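Local structure of ABC transporter sugar binding protein (Xanthomonas axonopodis pv. citri, 3UOR) at residues P372-L375 / E376-R379; E411-A414 / K415-W418; R417-F420 / E421-G425. The protein probably binds maltose or a related sugar in the periplasm and delivers it to an ABC transporter for uptake. All coordinates share one frame; numbering follows the deposited sequence.

Contact 1: residues P372-L375 / E376-R379; sequences PKVL and EWER
The backbone N-H of Trp377 reaches back to Val374 O at 3.0 Å and closes a type I beta turn just where helix 377-394 begins. The N-H points at the oxygen fairly well (156°), but the nitrogen sits well above the carbonyl plane. One residue on, the helix is still opening, and Leu375 O and Glu378 N are too far apart to bond directly. A water spans them, donating to Leu375 O at 2.8 Å and accepting from Glu378 N at 3.0 Å.

Pro372 supplies an apolar partner. Its CD stands over one face of the indole, 3.8 Å from the centroid of the Trp377 six-membered ring, in a CH-pi contact. Proline suits the place: CD is bonded to nitrogen, which makes its hydrogens slightly positive, and the closed ring limits how far CD can move. Trp377 has CG anti to its own backbone N (chi1 -176°), and this carries the indole back beneath the proline. Val374 comes to the same ring differently, with CG2 near its plane at the edge and 4.0 Å from Trp377 CB.

Glu376 holds the N-cap position, yet its chain bends at chi2 and folds the carboxylate back over the turn, crossing Val374 at about a right angle. OE2 ends 3.3 Å from Val374 CB. Around this buried bend lie Ile412, Leu413 and the side chain of Arg416, whose positive charge would be expected to ease the burial of the acid.

The chemistry thus divides the work at the helix start: one direct bond and one water bridge link the backbone across the turn, while a polarised proline CH covers one face of the indole and a valine methyl lies by its edge.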
loop_
_atom_site.group_PDB
_atom_site.type_symbol
_atom_site.label_atom_id
_atom_site.label_comp_id
_atom_site.label_asym_id
_atom_site.label_seq_id
_atom_site.Cartn_x
_atom_site.Cartn_y
_atom_site.Cartn_z
ATOM N N PRO A 372 2.710 -9.231 -7.636
ATOM C CA PRO A 372 3.227 -10.598 -7.767
ATOM C C PRO A 372 4.086 -10.971 -6.566
ATOM O O PRO A 372 4.845 -10.144 -6.115
ATOM C CB PRO A 372 4.048 -10.534 -9.060
ATOM C CG PRO A 372 3.324 -9.499 -9.867
ATOM C CD PRO A 372 2.934 -8.449 -8.867
ATOM N N LYS A 373 3.931 -12.178 -6.029
ATOM C CA LYS A 373 4.575 -12.520 -4.764
ATOM C C LYS A 373 5.964 -13.118 -4.943
ATOM O O LYS A 373 6.213 -14.256 -4.546
ATOM C CB LYS A 373 3.709 -13.471 -3.936
ATOM C CG LYS A 373 2.499 -12.828 -3.292
ATOM C CD LYS A 373 1.259 -13.329 -3.992
ATOM C CE LYS A 373 0.036 -13.231 -3.114
ATOM N NZ LYS A 373 -0.668 -14.537 -3.184
ATOM N N VAL A 374 6.862 -12.338 -5.531
ATOM C CA VAL A 374 8.258 -12.740 -5.651
ATOM C C VAL A 374 9.144 -11.889 -4.764
ATOM O O VAL A 374 8.944 -10.690 -4.576
ATOM C CB VAL A 374 8.749 -12.657 -7.092
ATOM C CG1 VAL A 374 7.922 -13.590 -7.965
ATOM C CG2 VAL A 374 8.665 -11.211 -7.612
ATOM N N LEU A 375 10.120 -12.556 -4.188
ATOM C CA LEU A 375 11.140 -11.954 -3.357
ATOM C C LEU A 375 11.764 -10.706 -4.029
ATOM O O LEU A 375 12.042 -9.703 -3.370
ATOM C CB LEU A 375 12.173 -13.050 -3.114
ATOM C CG LEU A 375 13.430 -12.863 -2.338
ATOM C CD1 LEU A 375 13.841 -14.246 -1.876
ATOM C CD2 LEU A 375 14.450 -12.239 -3.259
ATOM N N GLU A 376 11.932 -10.740 -5.345
ATOM C CA GLU A 376 12.580 -9.619 -6.035
ATOM C C GLU A 376 11.649 -8.476 -6.463
ATOM O O GLU A 376 12.056 -7.559 -7.199
ATOM C CB GLU A 376 13.470 -10.112 -7.183
ATOM C CG GLU A 376 12.946 -11.287 -7.969
ATOM C CD GLU A 376 13.068 -12.647 -7.256
ATOM O OE1 GLU A 376 14.171 -13.226 -7.145
ATOM O OE2 GLU A 376 12.022 -13.168 -6.847
ATOM N N TRP A 377 10.415 -8.505 -5.966
ATOM C CA TRP A 377 9.432 -7.480 -6.329
ATOM C C TRP A 377 9.891 -6.037 -6.053
ATOM O O TRP A 377 9.700 -5.162 -6.879
ATOM C CB TRP A 377 8.047 -7.728 -5.687
ATOM C CG TRP A 377 7.089 -6.711 -6.177
ATOM C CD1 TRP A 377 6.563 -5.660 -5.473
ATOM C CD2 TRP A 377 6.615 -6.575 -7.522
ATOM N NE1 TRP A 377 5.751 -4.913 -6.295
ATOM C CE2 TRP A 377 5.785 -5.449 -7.560
ATOM C CE3 TRP A 377 6.793 -7.322 -8.690
ATOM C CZ2 TRP A 377 5.131 -5.048 -8.724
ATOM C CZ3 TRP A 377 6.160 -6.932 -9.826
ATOM C CH2 TRP A 377 5.330 -5.801 -9.848
ATOM N N GLU A 378 10.488 -5.773 -4.905
ATOM C CA GLU A 378 10.912 -4.403 -4.632
ATOM C C GLU A 378 11.950 -3.898 -5.632
ATOM O O GLU A 378 11.860 -2.765 -6.082
ATOM C CB GLU A 378 11.438 -4.251 -3.209
ATOM C CG GLU A 378 10.318 -4.080 -2.192
ATOM C CD GLU A 378 10.824 -3.612 -0.832
ATOM O OE1 GLU A 378 11.568 -4.370 -0.167
ATOM O OE2 GLU A 378 10.472 -2.480 -0.429
ATOM N N ARG A 379 12.925 -4.732 -5.985
ATOM C CA ARG A 379 13.892 -4.371 -7.019
ATOM C C ARG A 379 13.165 -4.074 -8.334
ATOM O O ARG A 379 13.436 -3.093 -9.009
ATOM C CB ARG A 379 14.895 -5.504 -7.240
ATOM C CG ARG A 379 15.890 -5.688 -6.097
ATOM C CD ARG A 379 16.567 -7.063 -6.148
ATOM N NE ARG A 379 17.621 -7.133 -7.161
ATOM C CZ ARG A 379 18.101 -8.273 -7.657
ATOM N NH1 ARG A 379 17.598 -9.433 -7.234
ATOM N NH2 ARG A 379 19.073 -8.255 -8.578
HETATM O O HOH W 1 10.312 -7.599 -2.593
#

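Contact 2: residues E411-A414 / K415-W418; sequences EILA and KRRW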
loop_
_atom_site.group_PDB
_atom_site.type_symbol
_atom_site.label_atom_id
_atom_site.label_comp_id
_atom_site.label_asym_id
_atom_site.label_seq_id
_atom_site.Cartn_x
_atom_site.Cartn_y
_atom_site.Cartn_z
ATOM N N GLU A 411 16.747 -10.038 -16.010
ATOM C CA GLU A 411 18.009 -10.225 -15.277
ATOM C C GLU A 411 17.768 -10.382 -13.786
ATOM O O GLU A 411 18.295 -11.305 -13.144
ATOM C CB GLU A 411 18.981 -9.063 -15.540
ATOM C CG GLU A 411 19.245 -8.895 -17.005
ATOM C CD GLU A 411 20.095 -7.681 -17.322
ATOM O OE1 GLU A 411 20.232 -6.810 -16.432
ATOM O OE2 GLU A 411 20.609 -7.613 -18.471
ATOM N N ILE A 412 16.963 -9.490 -13.219
ATOM C CA ILE A 412 16.626 -9.598 -11.794
ATOM C C ILE A 412 16.063 -10.989 -11.447
ATOM O O ILE A 412 16.409 -11.589 -10.418
ATOM C CB ILE A 412 15.654 -8.472 -11.378
ATOM C CG1 ILE A 412 16.382 -7.123 -11.415
ATOM C CG2 ILE A 412 15.078 -8.750 -10.006
ATOM C CD1 ILE A 412 15.483 -5.935 -11.403
ATOM N N LEU A 413 15.242 -11.532 -12.339
ATOM C CA LEU A 413 14.578 -12.813 -12.085
ATOM C C LEU A 413 15.424 -14.012 -12.493
ATOM O O LEU A 413 14.953 -15.145 -12.438
ATOM C CB LEU A 413 13.229 -12.865 -12.818
ATOM C CG LEU A 413 12.163 -11.871 -12.320
ATOM C CD1 LEU A 413 10.955 -11.821 -13.249
ATOM C CD2 LEU A 413 11.736 -12.237 -10.911
ATOM N N ALA A 414 16.668 -13.776 -12.903
ATOM C CA ALA A 414 17.472 -14.859 -13.454
ATOM C C ALA A 414 17.682 -15.999 -12.479
ATOM O O ALA A 414 17.657 -17.152 -12.881
ATOM C CB ALA A 414 18.841 -14.342 -13.947
ATOM N N LYS A 415 17.956 -15.697 -11.211
ATOM C CA LYS A 415 18.211 -16.776 -10.249
ATOM C C LYS A 415 16.924 -17.586 -10.012
ATOM O O LYS A 415 16.924 -18.818 -10.054
ATOM C CB LYS A 415 18.714 -16.210 -8.934
ATOM C CG LYS A 415 18.974 -17.259 -7.877
ATOM C CD LYS A 415 19.467 -16.579 -6.609
ATOM C CE LYS A 415 19.824 -17.583 -5.535
ATOM N NZ LYS A 415 20.489 -16.922 -4.364
ATOM N N ARG A 416 15.826 -16.874 -9.782
ATOM C CA ARG A 416 14.518 -17.518 -9.638
ATOM C C ARG A 416 14.228 -18.423 -10.838
ATOM O O ARG A 416 13.916 -19.591 -10.675
ATOM C CB ARG A 416 13.412 -16.463 -9.512
ATOM C CG ARG A 416 11.987 -17.052 -9.542
ATOM C CD ARG A 416 10.912 -15.961 -9.583
ATOM N NE ARG A 416 9.597 -16.567 -9.754
ATOM C CZ ARG A 416 8.875 -17.059 -8.751
ATOM N NH1 ARG A 416 9.330 -16.993 -7.510
ATOM N NH2 ARG A 416 7.696 -17.608 -8.988
ATOM N N ARG A 417 14.323 -17.877 -12.046
ATOM C CA ARG A 417 14.064 -18.654 -13.263
ATOM C C ARG A 417 14.981 -19.875 -13.381
ATOM O O ARG A 417 14.545 -20.932 -13.819
ATOM C CB ARG A 417 14.212 -17.759 -14.486
ATOM C CG ARG A 417 13.913 -18.404 -15.823
ATOM C CD ARG A 417 13.890 -17.337 -16.909
ATOM N NE ARG A 417 15.145 -16.612 -16.972
ATOM C CZ ARG A 417 15.320 -15.339 -16.640
ATOM N NH1 ARG A 417 14.303 -14.591 -16.227
ATOM N NH2 ARG A 417 16.532 -14.803 -16.748
ATOM N N TRP A 418 16.244 -19.735 -12.979
ATOM C CA TRP A 418 17.220 -20.818 -13.095
ATOM C C TRP A 418 16.906 -21.952 -12.136
ATOM O O TRP A 418 16.955 -23.128 -12.488
ATOM C CB TRP A 418 18.618 -20.294 -12.788
ATOM C CG TRP A 418 19.649 -21.362 -12.612
ATOM C CD1 TRP A 418 20.084 -21.918 -11.429
ATOM C CD2 TRP A 418 20.387 -22.011 -13.652
ATOM N NE1 TRP A 418 21.061 -22.865 -11.683
ATOM C CE2 TRP A 418 21.256 -22.941 -13.037
ATOM C CE3 TRP A 418 20.396 -21.899 -15.044
ATOM C CZ2 TRP A 418 22.118 -23.751 -13.773
ATOM C CZ3 TRP A 418 21.247 -22.701 -15.767
ATOM C CH2 TRP A 418 22.101 -23.613 -15.132
HETATM O O HOH W 2 16.047 -14.110 -9.182
HETATM O O HOH W 3 19.150 -13.041 -10.531
#
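Leu413 and Arg416 run side by side and point the same way, with Leu413 CD2 4.0 Å from Arg416 CD, so the leucine lies along the aliphatic part of the arginine. That arginine is extended from CG to NE, which carries its charge past the leucine to His212 O. Arg417 does the reverse. Its chain bends at chi3 (58°) and turns the guanidinium back over the chain, bringing Arg417 NH2 to 3.4 Å from Ala414 CA, with Ala414 CA and Leu413 O over one face. The small alanine lets the flat group come this close. Its N-H groups bond elsewhere, NH1 to Asn214 O and NH2 to Asp410 O.

Leu413 interrupts the helical path between helices 398-412 and 414-422. Its carbonyl accepts Arg417 N at 2.8 Å, almost straight, and Ala414 O accepts Trp418 N at 2.9 Å. Ile412 O has no such direct partner across the junction; two waters donate to it, one accepting from Arg416 N (2.8 Å) and the other from Lys415 N (3.0 Å).

Water therefore links the polar groups that are not bonded directly at the helix junction, and two arginines tie the new helix start to neighbouring backbone carbonyls.

Contact 3: residues R417-F420 / E421-G425; sequences RWIF and EQEGG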
loop_
_atom_site.group_PDB
_atom_site.type_symbol
_atom_site.label_atom_id
_atom_site.label_comp_id
_atom_site.label_asym_id
_atom_site.label_seq_id
_atom_site.Cartn_x
_atom_site.Cartn_y
_atom_site.Cartn_z
ATOM N N ARG A 417 14.323 -17.877 -12.046
ATOM C CA ARG A 417 14.064 -18.654 -13.263
ATOM C C ARG A 417 14.981 -19.875 -13.381
ATOM O O ARG A 417 14.545 -20.932 -13.819
ATOM C CB ARG A 417 14.212 -17.759 -14.486
ATOM C CG ARG A 417 13.913 -18.404 -15.823
ATOM C CD ARG A 417 13.890 -17.337 -16.909
ATOM N NE ARG A 417 15.145 -16.612 -16.972
ATOM C CZ ARG A 417 15.320 -15.339 -16.640
ATOM N NH1 ARG A 417 14.303 -14.591 -16.227
ATOM N NH2 ARG A 417 16.532 -14.803 -16.748
ATOM N N TRP A 418 16.244 -19.735 -12.979
ATOM C CA TRP A 418 17.220 -20.818 -13.095
ATOM C C TRP A 418 16.906 -21.952 -12.136
ATOM O O TRP A 418 16.955 -23.128 -12.488
ATOM C CB TRP A 418 18.618 -20.294 -12.788
ATOM C CG TRP A 418 19.649 -21.362 -12.612
ATOM C CD1 TRP A 418 20.084 -21.918 -11.429
ATOM C CD2 TRP A 418 20.387 -22.011 -13.652
ATOM N NE1 TRP A 418 21.061 -22.865 -11.683
ATOM C CE2 TRP A 418 21.256 -22.941 -13.037
ATOM C CE3 TRP A 418 20.396 -21.899 -15.044
ATOM C CZ2 TRP A 418 22.118 -23.751 -13.773
ATOM C CZ3 TRP A 418 21.247 -22.701 -15.767
ATOM C CH2 TRP A 418 22.101 -23.613 -15.132
ATOM N N ILE A 419 16.629 -21.591 -10.895
ATOM C CA ILE A 419 16.191 -22.569 -9.925
ATOM C C ILE A 419 14.962 -23.326 -10.446
ATOM O O ILE A 419 14.857 -24.532 -10.279
ATOM C CB ILE A 419 15.875 -21.907 -8.590
ATOM C CG1 ILE A 419 17.173 -21.452 -7.909
ATOM C CG2 ILE A 419 15.080 -22.871 -7.696
ATOM C CD1 ILE A 419 16.936 -20.538 -6.705
ATOM N N PHE A 420 14.040 -22.616 -11.086
ATOM C CA PHE A 420 12.834 -23.236 -11.640
ATOM C C PHE A 420 13.186 -24.247 -12.731
ATOM O O PHE A 420 12.629 -25.334 -12.784
ATOM C CB PHE A 420 11.905 -22.168 -12.219
ATOM C CG PHE A 420 10.686 -22.723 -12.905
ATOM C CD1 PHE A 420 10.656 -22.871 -14.286
ATOM C CD2 PHE A 420 9.570 -23.090 -12.173
ATOM C CE1 PHE A 420 9.537 -23.375 -14.929
ATOM C CE2 PHE A 420 8.439 -23.607 -12.810
ATOM C CZ PHE A 420 8.427 -23.745 -14.192
ATOM N N GLU A 421 14.106 -23.874 -13.609
ATOM C CA GLU A 421 14.532 -24.754 -14.686
ATOM C C GLU A 421 15.292 -25.977 -14.173
ATOM O O GLU A 421 15.241 -27.038 -14.777
ATOM C CB GLU A 421 15.419 -23.991 -15.682
ATOM C CG GLU A 421 14.723 -22.862 -16.452
ATOM C CD GLU A 421 15.722 -21.981 -17.220
ATOM O OE1 GLU A 421 16.949 -22.174 -17.037
ATOM O OE2 GLU A 421 15.289 -21.100 -18.002
ATOM N N GLN A 422 16.001 -25.825 -13.060
ATOM C CA GLN A 422 16.881 -26.882 -12.556
ATOM C C GLN A 422 16.149 -27.939 -11.748
ATOM O O GLN A 422 16.503 -29.117 -11.790
ATOM C CB GLN A 422 17.998 -26.278 -11.708
ATOM C CG GLN A 422 18.988 -25.500 -12.534
ATOM C CD GLN A 422 19.589 -26.354 -13.620
ATOM O OE1 GLN A 422 19.483 -26.043 -14.811
ATOM N NE2 GLN A 422 20.217 -27.454 -13.219
ATOM N N GLU A 423 15.146 -27.507 -10.994
ATOM C CA GLU A 423 14.360 -28.411 -10.171
ATOM C C GLU A 423 13.052 -28.699 -10.883
ATOM O O GLU A 423 13.030 -28.947 -12.091
ATOM C CB GLU A 423 14.083 -27.784 -8.800
ATOM C CG GLU A 423 15.296 -27.089 -8.157
ATOM C CD GLU A 423 16.420 -28.053 -7.771
ATOM O OE1 GLU A 423 16.120 -29.220 -7.432
ATOM O OE2 GLU A 423 17.602 -27.640 -7.797
ATOM N N GLY A 424 11.960 -28.660 -10.137
ATOM C CA GLY A 424 10.645 -28.785 -10.735
ATOM C C GLY A 424 10.049 -27.412 -10.978
ATOM O O GLY A 424 9.522 -27.133 -12.059
ATOM N N GLY A 425 10.151 -26.551 -9.965
ATOM C CA GLY A 425 9.536 -25.235 -9.989
ATOM C C GLY A 425 9.495 -24.552 -8.633
ATOM O O GLY A 425 10.448 -23.881 -8.223
#
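Gln422 lies across one face of the Trp418 indole. Its CG makes a CH-pi contact, 3.6 Å from the centroid of the Trp418 five-membered ring, and the amide continues over the benzene part with Gln422 CD 3.6 Å from Trp418 CZ2. The bend at chi2 (-57°) lays the amide almost flat on the ring, the two planes only 14° apart. Glutamine is well fitted to this: a flexible aliphatic stem meets the face, while the planar amide can lie flat over the ring and still reach solvent at the surface.

One position earlier, Glu421 lies alongside Arg417 and points the same way, OE2 touching Arg417 CG at 3.7 Å. The charged ends do not meet: Glu421 OE2 is 4.6 Å from Arg417 NE, and the guanidinium bonds to backbone carbonyls, Asn214 O among them.

Behind these side chains, the helical backbone sets the spacing. Glu421 N bonds to Arg417 O at 3.0 Å, Gln422 N to Trp418 O at 2.9 Å and Glu423 N to Ile419 O at 3.1 Å. Ile419 O also receives a weak, bent bond from Gln422 N. Glu423 then leaves helical geometry, and the two poorly ordered glycines that follow turn back toward Phe420, a placement best treated as doubtful. On the protein side, the Phe420 ring meets that of His212.

A CH-pi contact and van der Waals packing therefore join the side chains at this exposed helix end. The Arg417–Glu421 pair probably adds a mild attraction through space and no direct bond.

Overall arrangement
The three contacts follow one another along the C-terminal helices, moving outward from about 14 Å to 25 Å and then 30 Å from the centre of the chain. Contacts 1 and 2, with centres 11 Å apart, touch directly: Val374 CG1 packs on Arg416 CZ at 3.7 Å, and Glu376 CB on Ile412 CG2 at 3.5 Å. Contact 3 lies 10 Å from contact 2, centre to centre, and shares Arg417 and Trp418 with it on helix 414-422. It does not touch contact 1, whose nearest atoms are about 7 Å away. His212 joins the last two, its O accepting from Arg416 and its ring meeting that of Phe420. No bound sugar forms part of any of the three.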